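Local structure of aminopeptidase P; XAA-pro aminopeptidase (Streptococcus thermophilus, 3IL0) at residues 45-50 and 89-94; 9-14 and 23-28; 16-21 and 121-126; 77-82 and 106-111. The protein probably acts, as a whole, as a metal-dependent aminopeptidase releasing N-terminal residues that precede proline, and this chain is its N-terminal domain. All coordinates share one frame; numbering follows the deposited sequence.

Contact 1. Residues 45-50 and 89-94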
# COMPACT_ATOMS: atom_id res chain seq x y z
N PHE A 45 -1.63 -1.28 -0.78
CA PHE A 45 -1.11 -0.68 -1.95
C PHE A 45 -2.21 0.26 -2.45
O PHE A 45 -3.23 -0.22 -2.90
CB PHE A 45 -0.75 -1.75 -2.99
CG PHE A 45 -0.05 -1.20 -4.23
CD1 PHE A 45 1.27 -0.85 -4.18
CD2 PHE A 45 -0.74 -1.02 -5.40
CE1 PHE A 45 1.91 -0.34 -5.31
CE2 PHE A 45 -0.11 -0.50 -6.58
CZ PHE A 45 1.22 -0.18 -6.52
N ILE A 46 -1.97 1.57 -2.39
CA ILE A 46 -2.94 2.61 -2.75
C ILE A 46 -2.44 3.39 -3.98
O ILE A 46 -1.26 3.83 -4.04
CB ILE A 46 -3.23 3.60 -1.55
CG1 ILE A 46 -3.84 2.83 -0.38
CG2 ILE A 46 -4.24 4.74 -1.93
CD1 ILE A 46 -4.05 3.69 0.88
N THR A 47 -3.34 3.53 -4.96
CA THR A 47 -3.14 4.36 -6.15
C THR A 47 -4.18 5.56 -6.17
O THR A 47 -5.04 5.68 -5.29
CB THR A 47 -3.31 3.46 -7.41
OG1 THR A 47 -4.70 3.24 -7.66
CG2 THR A 47 -2.62 2.08 -7.16
N LYS A 48 -4.09 6.42 -7.18
CA LYS A 48 -5.10 7.43 -7.35
C LYS A 48 -6.49 6.81 -7.53
O LYS A 48 -7.46 7.45 -7.17
CB LYS A 48 -4.76 8.34 -8.50
CG LYS A 48 -3.69 9.34 -8.05
CD LYS A 48 -3.35 10.34 -9.09
CE LYS A 48 -1.99 10.97 -8.83
NZ LYS A 48 -0.96 10.04 -9.37
N ASN A 49 -6.56 5.56 -8.03
CA ASN A 49 -7.80 4.92 -8.22
C ASN A 49 -8.13 3.71 -7.42
O ASN A 49 -9.29 3.44 -7.35
CB ASN A 49 -8.05 4.76 -9.70
CG ASN A 49 -8.25 6.12 -10.33
OD1 ASN A 49 -9.09 6.92 -9.82
ND2 ASN A 49 -7.44 6.46 -11.31
N ARG A 50 -7.18 2.98 -6.81
CA ARG A 50 -7.56 1.82 -6.01
C ARG A 50 -6.99 1.86 -4.63
O ARG A 50 -6.06 2.61 -4.33
CB ARG A 50 -7.08 0.51 -6.63
CG ARG A 50 -7.02 0.45 -8.11
CD ARG A 50 -6.76 -1.01 -8.54
NE ARG A 50 -6.77 -1.12 -9.99
CZ ARG A 50 -7.75 -1.61 -10.74
NH1 ARG A 50 -8.84 -2.06 -10.22
NH2 ARG A 50 -7.64 -1.62 -12.06
N ASP A 89 -2.96 -1.24 -14.85
CA ASP A 89 -3.21 0.21 -14.73
C ASP A 89 -2.12 1.07 -15.33
O ASP A 89 -2.25 2.27 -15.41
CB ASP A 89 -3.45 0.58 -13.31
CG ASP A 89 -4.73 -0.06 -12.73
OD1 ASP A 89 -5.55 -0.69 -13.49
OD2 ASP A 89 -4.92 0.04 -11.49
N LYS A 90 -1.06 0.47 -15.80
CA LYS A 90 -0.05 1.20 -16.53
C LYS A 90 0.63 2.28 -15.62
O LYS A 90 0.83 3.41 -16.04
CB LYS A 90 -0.70 1.85 -17.76
CG LYS A 90 -0.93 0.87 -18.95
CD LYS A 90 -2.23 1.15 -19.65
CE LYS A 90 -2.37 2.42 -20.51
NZ LYS A 90 -3.50 2.14 -21.58
N LEU A 91 0.97 1.94 -14.39
CA LEU A 91 1.45 2.96 -13.45
C LEU A 91 2.96 3.06 -13.65
O LEU A 91 3.57 2.13 -14.11
CB LEU A 91 1.07 2.60 -12.01
CG LEU A 91 -0.43 2.42 -11.76
CD1 LEU A 91 -0.72 2.21 -10.28
CD2 LEU A 91 -1.22 3.63 -12.25
N GLU A 92 3.58 4.19 -13.33
CA GLU A 92 5.01 4.31 -13.51
C GLU A 92 5.87 4.44 -12.23
O GLU A 92 6.93 3.84 -12.11
CB GLU A 92 5.26 5.50 -14.40
CG GLU A 92 6.72 5.83 -14.55
CD GLU A 92 7.56 4.62 -14.95
OE1 GLU A 92 7.01 3.74 -15.66
OE2 GLU A 92 8.76 4.56 -14.56
N THR A 93 5.43 5.27 -11.30
CA THR A 93 6.19 5.60 -10.15
C THR A 93 5.48 5.08 -8.90
O THR A 93 4.37 5.52 -8.49
CB THR A 93 6.45 7.12 -10.13
OG1 THR A 93 5.26 7.80 -9.79
CG2 THR A 93 6.88 7.62 -11.49
N ILE A 94 6.17 4.12 -8.28
CA ILE A 94 5.72 3.43 -7.07
C ILE A 94 6.56 4.00 -5.89
O ILE A 94 7.79 3.96 -5.88
CB ILE A 94 5.86 1.90 -7.27
CG1 ILE A 94 5.15 1.49 -8.57
CG2 ILE A 94 5.27 1.12 -6.13
CD1 ILE A 94 5.36 -0.01 -8.93
O HOH W 1 -4.79 2.55 -10.17

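Contact 2. Residues 9-14 and 23-28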
# COMPACT_ATOMS: atom_id res chain seq x y z
N GLU A 9 -8.71 10.37 1.90
CA GLU A 9 -8.71 11.49 0.97
C GLU A 9 -7.48 12.40 1.15
O GLU A 9 -7.02 12.99 0.17
CB GLU A 9 -10.02 12.29 1.03
CG GLU A 9 -11.00 11.97 -0.13
CD GLU A 9 -12.20 11.05 0.28
OE1 GLU A 9 -12.93 11.36 1.28
OE2 GLU A 9 -12.44 10.03 -0.45
N ARG A 10 -6.91 12.50 2.36
CA ARG A 10 -5.61 13.16 2.47
C ARG A 10 -4.57 12.37 1.66
O ARG A 10 -3.73 12.95 0.96
CB ARG A 10 -5.13 13.25 3.91
CG ARG A 10 -5.70 14.42 4.73
CD ARG A 10 -5.82 14.05 6.20
NE ARG A 10 -6.80 14.90 6.86
CZ ARG A 10 -6.57 16.17 7.28
NH1 ARG A 10 -5.38 16.76 7.11
NH2 ARG A 10 -7.56 16.86 7.89
N PHE A 11 -4.64 11.05 1.78
CA PHE A 11 -3.66 10.15 1.20
C PHE A 11 -3.59 10.44 -0.31
O PHE A 11 -2.54 10.71 -0.88
CB PHE A 11 -4.07 8.69 1.47
CG PHE A 11 -2.96 7.66 1.23
CD1 PHE A 11 -2.40 6.98 2.29
CD2 PHE A 11 -2.49 7.40 -0.06
CE1 PHE A 11 -1.43 6.05 2.09
CE2 PHE A 11 -1.49 6.47 -0.29
CZ PHE A 11 -0.97 5.78 0.77
N ASP A 12 -4.77 10.41 -0.93
CA ASP A 12 -4.94 10.71 -2.34
C ASP A 12 -4.31 12.05 -2.73
O ASP A 12 -3.53 12.17 -3.68
CB ASP A 12 -6.43 10.71 -2.61
CG ASP A 12 -6.76 10.48 -4.07
OD1 ASP A 12 -6.50 11.38 -4.90
OD2 ASP A 12 -7.33 9.41 -4.37
N ALA A 13 -4.63 13.09 -1.96
CA ALA A 13 -4.08 14.40 -2.25
C ALA A 13 -2.52 14.39 -2.18
O ALA A 13 -1.80 15.08 -2.94
CB ALA A 13 -4.66 15.39 -1.26
N LYS A 14 -2.01 13.59 -1.25
CA LYS A 14 -0.58 13.56 -1.00
C LYS A 14 0.08 12.84 -2.18
O LYS A 14 1.17 13.23 -2.61
CB LYS A 14 -0.29 12.92 0.35
CG LYS A 14 1.15 13.06 0.85
CD LYS A 14 1.19 13.38 2.41
CE LYS A 14 2.46 14.12 2.73
NZ LYS A 14 3.54 13.16 2.65
N LEU A 23 1.65 4.03 -3.61
CA LEU A 23 2.47 3.87 -2.45
C LEU A 23 2.24 2.49 -1.88
O LEU A 23 1.10 2.05 -1.65
CB LEU A 23 2.16 4.91 -1.39
CG LEU A 23 3.18 4.99 -0.23
CD1 LEU A 23 4.60 5.46 -0.68
CD2 LEU A 23 2.60 5.85 0.85
N LEU A 24 3.33 1.78 -1.70
CA LEU A 24 3.31 0.55 -1.00
C LEU A 24 3.43 0.92 0.50
O LEU A 24 4.35 1.63 0.89
CB LEU A 24 4.51 -0.25 -1.48
CG LEU A 24 4.79 -1.56 -0.76
CD1 LEU A 24 3.79 -2.55 -1.30
CD2 LEU A 24 6.25 -2.07 -0.94
N VAL A 25 2.53 0.40 1.32
CA VAL A 25 2.48 0.61 2.76
C VAL A 25 2.64 -0.74 3.47
O VAL A 25 1.81 -1.61 3.34
CB VAL A 25 1.13 1.28 3.17
CG1 VAL A 25 1.07 1.50 4.65
CG2 VAL A 25 0.92 2.59 2.38
N THR A 26 3.76 -0.89 4.17
CA THR A 26 4.11 -2.02 5.00
C THR A 26 4.19 -1.40 6.40
O THR A 26 4.33 -0.15 6.55
CB THR A 26 5.48 -2.57 4.58
OG1 THR A 26 6.39 -1.46 4.39
CG2 THR A 26 5.38 -3.27 3.24
N GLY A 27 4.08 -2.22 7.44
CA GLY A 27 4.09 -1.68 8.83
C GLY A 27 2.68 -1.76 9.36
O GLY A 27 1.79 -1.12 8.80
N GLN A 28 2.48 -2.52 10.45
CA GLN A 28 1.12 -2.78 10.98
C GLN A 28 0.46 -1.52 11.43
O GLN A 28 -0.75 -1.34 11.25
CB GLN A 28 1.11 -3.85 12.09
CG GLN A 28 1.62 -3.44 13.46
CD GLN A 28 1.83 -4.65 14.37
OE1 GLN A 28 1.19 -4.78 15.42
NE2 GLN A 28 2.72 -5.54 13.97

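Contact 3. Residues 16-21 and 121-126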
# COMPACT_ATOMS: atom_id res chain seq x y z
N VAL A 16 -0.94 12.97 -5.31
CA VAL A 16 -0.84 14.05 -6.32
C VAL A 16 0.35 14.98 -5.99
O VAL A 16 1.24 15.21 -6.82
CB VAL A 16 -2.17 14.84 -6.41
CG1 VAL A 16 -1.98 16.12 -7.24
CG2 VAL A 16 -3.25 13.94 -6.95
N GLN A 17 0.40 15.48 -4.77
CA GLN A 17 1.46 16.41 -4.38
C GLN A 17 2.86 15.76 -4.53
O GLN A 17 3.83 16.40 -4.92
CB GLN A 17 1.19 16.92 -2.95
CG GLN A 17 2.42 17.21 -2.11
CD GLN A 17 3.38 18.31 -2.66
OE1 GLN A 17 3.02 19.52 -2.74
NE2 GLN A 17 4.64 17.90 -2.97
N SER A 18 2.96 14.47 -4.26
CA SER A 18 4.23 13.81 -4.27
C SER A 18 4.67 13.26 -5.66
O SER A 18 5.79 12.82 -5.83
CB SER A 18 4.15 12.69 -3.24
OG SER A 18 3.39 11.63 -3.83
N GLY A 19 3.81 13.28 -6.66
CA GLY A 19 4.16 12.72 -7.95
C GLY A 19 4.18 11.20 -8.05
O GLY A 19 4.79 10.66 -8.93
N LEU A 20 3.46 10.52 -7.16
CA LEU A 20 3.43 9.07 -7.11
C LEU A 20 2.13 8.54 -7.74
O LEU A 20 1.07 9.08 -7.50
CB LEU A 20 3.45 8.62 -5.65
CG LEU A 20 4.72 8.88 -4.79
CD1 LEU A 20 4.39 8.45 -3.33
CD2 LEU A 20 5.95 8.15 -5.33
N ASP A 21 2.23 7.50 -8.57
CA ASP A 21 1.03 6.74 -8.98
C ASP A 21 0.52 5.79 -7.91
O ASP A 21 -0.66 5.36 -7.94
CB ASP A 21 1.36 5.92 -10.20
CG ASP A 21 1.75 6.78 -11.37
OD1 ASP A 21 1.10 7.84 -11.50
OD2 ASP A 21 2.73 6.49 -12.07
N THR A 121 10.06 9.92 2.51
CA THR A 121 10.35 10.22 3.91
C THR A 121 9.10 10.61 4.68
O THR A 121 8.49 11.63 4.38
CB THR A 121 11.30 11.39 4.04
OG1 THR A 121 12.47 11.08 3.27
CG2 THR A 121 11.68 11.62 5.48
N ASN A 122 8.75 9.83 5.70
CA ASN A 122 7.63 10.13 6.56
C ASN A 122 6.30 10.43 5.86
O ASN A 122 5.54 11.26 6.34
CB ASN A 122 8.00 11.33 7.43
CG ASN A 122 9.07 11.02 8.43
OD1 ASN A 122 9.40 9.86 8.72
ND2 ASN A 122 9.64 12.08 9.00
N PHE A 123 6.01 9.83 4.72
CA PHE A 123 4.76 10.14 4.00
C PHE A 123 3.55 9.89 4.91
O PHE A 123 2.65 10.72 5.03
CB PHE A 123 4.66 9.22 2.78
CG PHE A 123 3.41 9.37 1.94
CD1 PHE A 123 2.19 8.82 2.36
CD2 PHE A 123 3.49 9.98 0.68
CE1 PHE A 123 1.06 8.88 1.56
CE2 PHE A 123 2.34 10.06 -0.16
CZ PHE A 123 1.12 9.52 0.28
N MET A 124 3.56 8.73 5.55
CA MET A 124 2.49 8.30 6.46
C MET A 124 2.39 9.09 7.74
O MET A 124 1.35 9.04 8.40
CB MET A 124 2.61 6.80 6.83
CG MET A 124 2.27 5.82 5.64
SD MET A 124 0.53 5.91 5.22
CE MET A 124 -0.20 5.94 6.90
N GLU A 125 3.47 9.80 8.07
CA GLU A 125 3.60 10.52 9.35
C GLU A 125 2.57 11.63 9.53
O GLU A 125 1.96 11.75 10.58
CB GLU A 125 5.04 11.07 9.50
CG GLU A 125 5.62 10.94 10.90
CD GLU A 125 5.85 12.28 11.64
OE1 GLU A 125 6.69 13.11 11.17
OE2 GLU A 125 5.22 12.47 12.71
N GLU A 126 2.37 12.43 8.50
CA GLU A 126 1.33 13.49 8.52
C GLU A 126 -0.03 12.87 8.58
O GLU A 126 -0.88 13.25 9.39
CB GLU A 126 1.35 14.37 7.28
CG GLU A 126 2.08 13.77 6.10
CD GLU A 126 3.62 13.78 6.30
OE1 GLU A 126 4.34 14.47 5.52
OE2 GLU A 126 4.11 13.12 7.26

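Contact 4. Residues 77-82 and 106-111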
# COMPACT_ATOMS: atom_id res chain seq x y z
N ASP A 77 1.62 -14.13 -2.07
CA ASP A 77 2.75 -13.24 -2.49
C ASP A 77 2.28 -11.86 -2.89
O ASP A 77 1.97 -11.59 -4.06
CB ASP A 77 3.60 -13.80 -3.63
CG ASP A 77 5.00 -13.15 -3.67
OD1 ASP A 77 5.23 -12.04 -3.07
OD2 ASP A 77 5.86 -13.80 -4.29
N PRO A 78 2.21 -10.97 -1.89
CA PRO A 78 1.51 -9.75 -2.18
C PRO A 78 2.21 -8.86 -3.22
O PRO A 78 1.50 -8.20 -3.99
CB PRO A 78 1.33 -9.09 -0.80
CG PRO A 78 2.19 -9.92 0.15
CD PRO A 78 2.33 -11.24 -0.45
N LEU A 79 3.55 -8.85 -3.25
CA LEU A 79 4.28 -8.01 -4.21
C LEU A 79 4.05 -8.55 -5.66
O LEU A 79 3.90 -7.78 -6.60
CB LEU A 79 5.78 -7.86 -3.88
CG LEU A 79 6.10 -7.16 -2.55
CD1 LEU A 79 7.53 -7.38 -2.09
CD2 LEU A 79 5.81 -5.68 -2.63
N LYS A 80 4.00 -9.87 -5.81
CA LYS A 80 3.64 -10.51 -7.09
C LYS A 80 2.25 -10.08 -7.48
O LYS A 80 2.03 -9.70 -8.63
CB LYS A 80 3.67 -12.02 -6.96
CG LYS A 80 4.11 -12.73 -8.24
CD LYS A 80 4.10 -14.30 -8.14
CE LYS A 80 2.65 -14.90 -8.19
NZ LYS A 80 1.80 -14.32 -9.30
N ASP A 81 1.31 -10.07 -6.54
CA ASP A 81 -0.03 -9.65 -6.92
C ASP A 81 -0.13 -8.16 -7.26
O ASP A 81 -0.90 -7.82 -8.15
CB ASP A 81 -1.07 -10.06 -5.84
CG ASP A 81 -1.27 -11.58 -5.79
OD1 ASP A 81 -1.55 -12.14 -6.89
OD2 ASP A 81 -1.09 -12.21 -4.71
N ILE A 82 0.63 -7.30 -6.57
CA ILE A 82 0.60 -5.85 -6.85
C ILE A 82 1.08 -5.52 -8.30
O ILE A 82 0.57 -4.60 -8.95
CB ILE A 82 1.47 -5.08 -5.86
CG1 ILE A 82 0.79 -5.06 -4.48
CG2 ILE A 82 1.70 -3.63 -6.31
CD1 ILE A 82 1.73 -4.60 -3.36
N GLN A 106 16.05 -4.29 -2.39
CA GLN A 106 16.58 -5.14 -3.47
C GLN A 106 15.50 -6.07 -3.98
O GLN A 106 15.39 -6.20 -5.16
CB GLN A 106 17.82 -5.97 -3.11
CG GLN A 106 19.02 -5.12 -2.83
CD GLN A 106 20.31 -5.89 -2.58
OE1 GLN A 106 20.50 -6.51 -1.52
NE2 GLN A 106 21.24 -5.79 -3.53
N ALA A 107 14.68 -6.66 -3.10
CA ALA A 107 13.49 -7.44 -3.59
C ALA A 107 12.53 -6.61 -4.44
O ALA A 107 12.12 -7.08 -5.47
CB ALA A 107 12.76 -8.08 -2.47
N LEU A 108 12.24 -5.37 -4.06
CA LEU A 108 11.41 -4.48 -4.89
C LEU A 108 12.02 -4.16 -6.23
O LEU A 108 11.28 -3.99 -7.26
CB LEU A 108 11.10 -3.12 -4.21
CG LEU A 108 10.26 -3.06 -2.89
CD1 LEU A 108 10.29 -1.66 -2.23
CD2 LEU A 108 8.82 -3.52 -3.07
N GLN A 109 13.33 -3.96 -6.25
CA GLN A 109 13.99 -3.68 -7.54
C GLN A 109 13.82 -4.86 -8.50
O GLN A 109 13.60 -4.65 -9.68
CB GLN A 109 15.46 -3.40 -7.41
CG GLN A 109 15.81 -1.97 -7.13
CD GLN A 109 17.34 -1.77 -7.09
OE1 GLN A 109 17.84 -0.78 -7.59
NE2 GLN A 109 18.07 -2.71 -6.49
N ALA A 110 13.85 -6.09 -7.98
CA ALA A 110 13.68 -7.25 -8.84
C ALA A 110 12.19 -7.33 -9.28
O ALA A 110 11.86 -7.33 -10.48
CB ALA A 110 14.17 -8.53 -8.13
N ILE A 111 11.26 -7.31 -8.33
CA ILE A 111 9.89 -7.49 -8.68
C ILE A 111 9.36 -6.40 -9.58
O ILE A 111 8.49 -6.66 -10.40
CB ILE A 111 9.08 -7.56 -7.45
CG1 ILE A 111 9.43 -8.88 -6.75
CG2 ILE A 111 7.61 -7.47 -7.80
CD1 ILE A 111 8.75 -9.14 -5.48

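Contact 1. Residues 45-50 and 89-94
R50 lays the edge of its guanidinium against the carboxylate of D89. Two nitrogens take part, one to each oxygen. NE of R50 gives its hydrogen to OD2 of D89 at 2.6 Å, and NH2 of R50 reaches OD1 of D89 at 2.7 Å. The second bond is nearly straight, at 170°. Both oxygens accept through their syn lone pairs. The two planes are only 9° apart, and the paired bonds fix the rotation of one group against the other. The extended chain of R50, from CG to NE, carries the charge out to D89. A water ties D89 to T47. It donates to OD2 of D89 and lies 2.6 Å from OG1 of T47.

T47 sits where strand 42-47 turns back towards strand 51-55. Its OG1 also accepts from the backbone N of N49 and of R50, an ST turn and an ST motif together. The bond from T47 N to R50 O closes the same turn. In the sheet of this Creatinase/Prolidase N-terminal domain, strand 22-25 runs between strands 42-47 and 93-97. F45 and T47 also pack on A22 of that middle strand.

Most of the buried surface belongs to F45, T47, L91 and I94. CG2 of T47 meets CD1 of L91 at 3.7 Å, the two side chains crossing at about a right angle. F45 has CG anti to its backbone N (chi1 -174°), and the far end of the ring approaches I94. CG2 of I94 lies in the plane of that ring, 3.8 Å from CE1 of F45. V86 of helix 78-88 touches both F45 and I94.

Contact 2. Residues 9-14 and 23-28
Apolar contact carries the whole meeting of F11 with L23 and V25, and all three residues are buried. F11 reaches from the helix with the far end of its ring. CZ of F11 lies 3.6 Å from CD2 of L23. The same CZ is 3.9 Å from CB of L23, so the ring end touches both the root and one branch of the leucine. V25 comes from the opposite direction and meets the edge of the ring, close to its plane. Its CG2 is 4.0 Å from CZ of F11. The phenyl group has CG anti to the backbone N (chi1 -165°), which sends it from the helix towards the strand.

This is helix 7-18 packing on one face of the mixed sheet of the Creatinase/Prolidase N-terminal domain. L23 and V25 turn their side chains to the helix. L24, between them, points away and packs on L108 of helix 102-111. I46 of the neighbouring strand 42-47 and M124 and L127 of helix 123-128 also touch F11.

No hydrogen bond crosses between the two segments; the helix bonds within itself and the strand to its neighbours in the sheet. In the helix, K14 N bonds to R10 O at 2.9 Å, and A13 N to E9 O at 3.2 Å. The strand backbone pairs L23 with I46 and L24 with G95.

Contact 3. Residues 16-21 and 121-126
The ring of F123 is the flat group here. K14 covers one face, in a cation-pi contact, and L23 the other. The edge of F123 meets the face of F11. One corner of the ring, CE2, touches residues 16-21. S18 comes at the ring edge, near its plane, with OG 4.1 Å from CE2 of F123. L20 reaches the same corner, its CD1 also 4.1 Å from CE2 of F123. L20 and F123 run alongside each other, pointing opposite ways. F123 has CG anti to the backbone N (chi1 178°), which carries the ring away from helix 123-128 towards residues 18-20.

G19 ends helix 7-18 in a Schellman motif, with a positive phi of 75°. The chain then turns into strand 22-25, and L20 is placed beside F123. The contact thus joins the end of the first helix of the domain to the start of its last one.

S18 OG is hydrogen-bonded to L15 O, within its own helix. No hydrogen bond crosses between the segments, so van der Waals packing around the corner of one ring, with little area buried, makes the contact.

Contact 4. Residues 77-82 and 106-111
Two helices lie side by side on one face of the mixed sheet, and residues 77-82 and 106-111 are where they meet. L79 of helix 78-88 faces L108 and I111 of helix 102-111. CB of L79 is 3.6 Å from CD1 of I111. Higher on the same side chain, CD2 of L79 meets CD2 of L108 at 3.7 Å. L79 crosses each of the two at about a right angle. The CD1 branch of L79 takes part as well, 4.0 Å from CD1 of I111. CG2 of I111 comes close to the backbone of the other helix, 3.9 Å from O of L79. With CG1 turned away from the carbonyl carbon (chi1 -69°), I111 extends CD1 to CB of L79.

Helix 102-111 is the connection of a beta-alpha-beta crossover, from strand 93-97 to the parallel strand 116-120. Helix 78-88 comes just before strand 93-97. L24 of strand 22-25 touches L79, L108 and I82, and so fills the floor below the two helices.

D77 stands at the N-cap of helix 78-88, and the first turns are bonded normally, D81 N to D77 O at 3.0 Å. D81, which touches L54 of strand 51-55, makes a salt bridge with K84. No polar bond spans the two segments.

In the fold
Contact 2 closes the first loop, joining helix 7-18 to strand 22-25. Contact 3 opens before that loop is shut and closes only at helix 123-128, so the two cross. They share helix 7-18 and touch through L23 and F123. Contacts 1 and 4 are both nested inside the long loop of contact 3, and both come after contact 2 has closed. They cross each other, since helix 78-88 begins before contact 1 closes and contact 4 shuts later, at helix 102-111. Contacts 2 and 3 cover one face of the sheet. Contact 4 covers the other, reached by L24. Contact 1 ties strand 42-47 and its turn to the chain leading into strand 93-97.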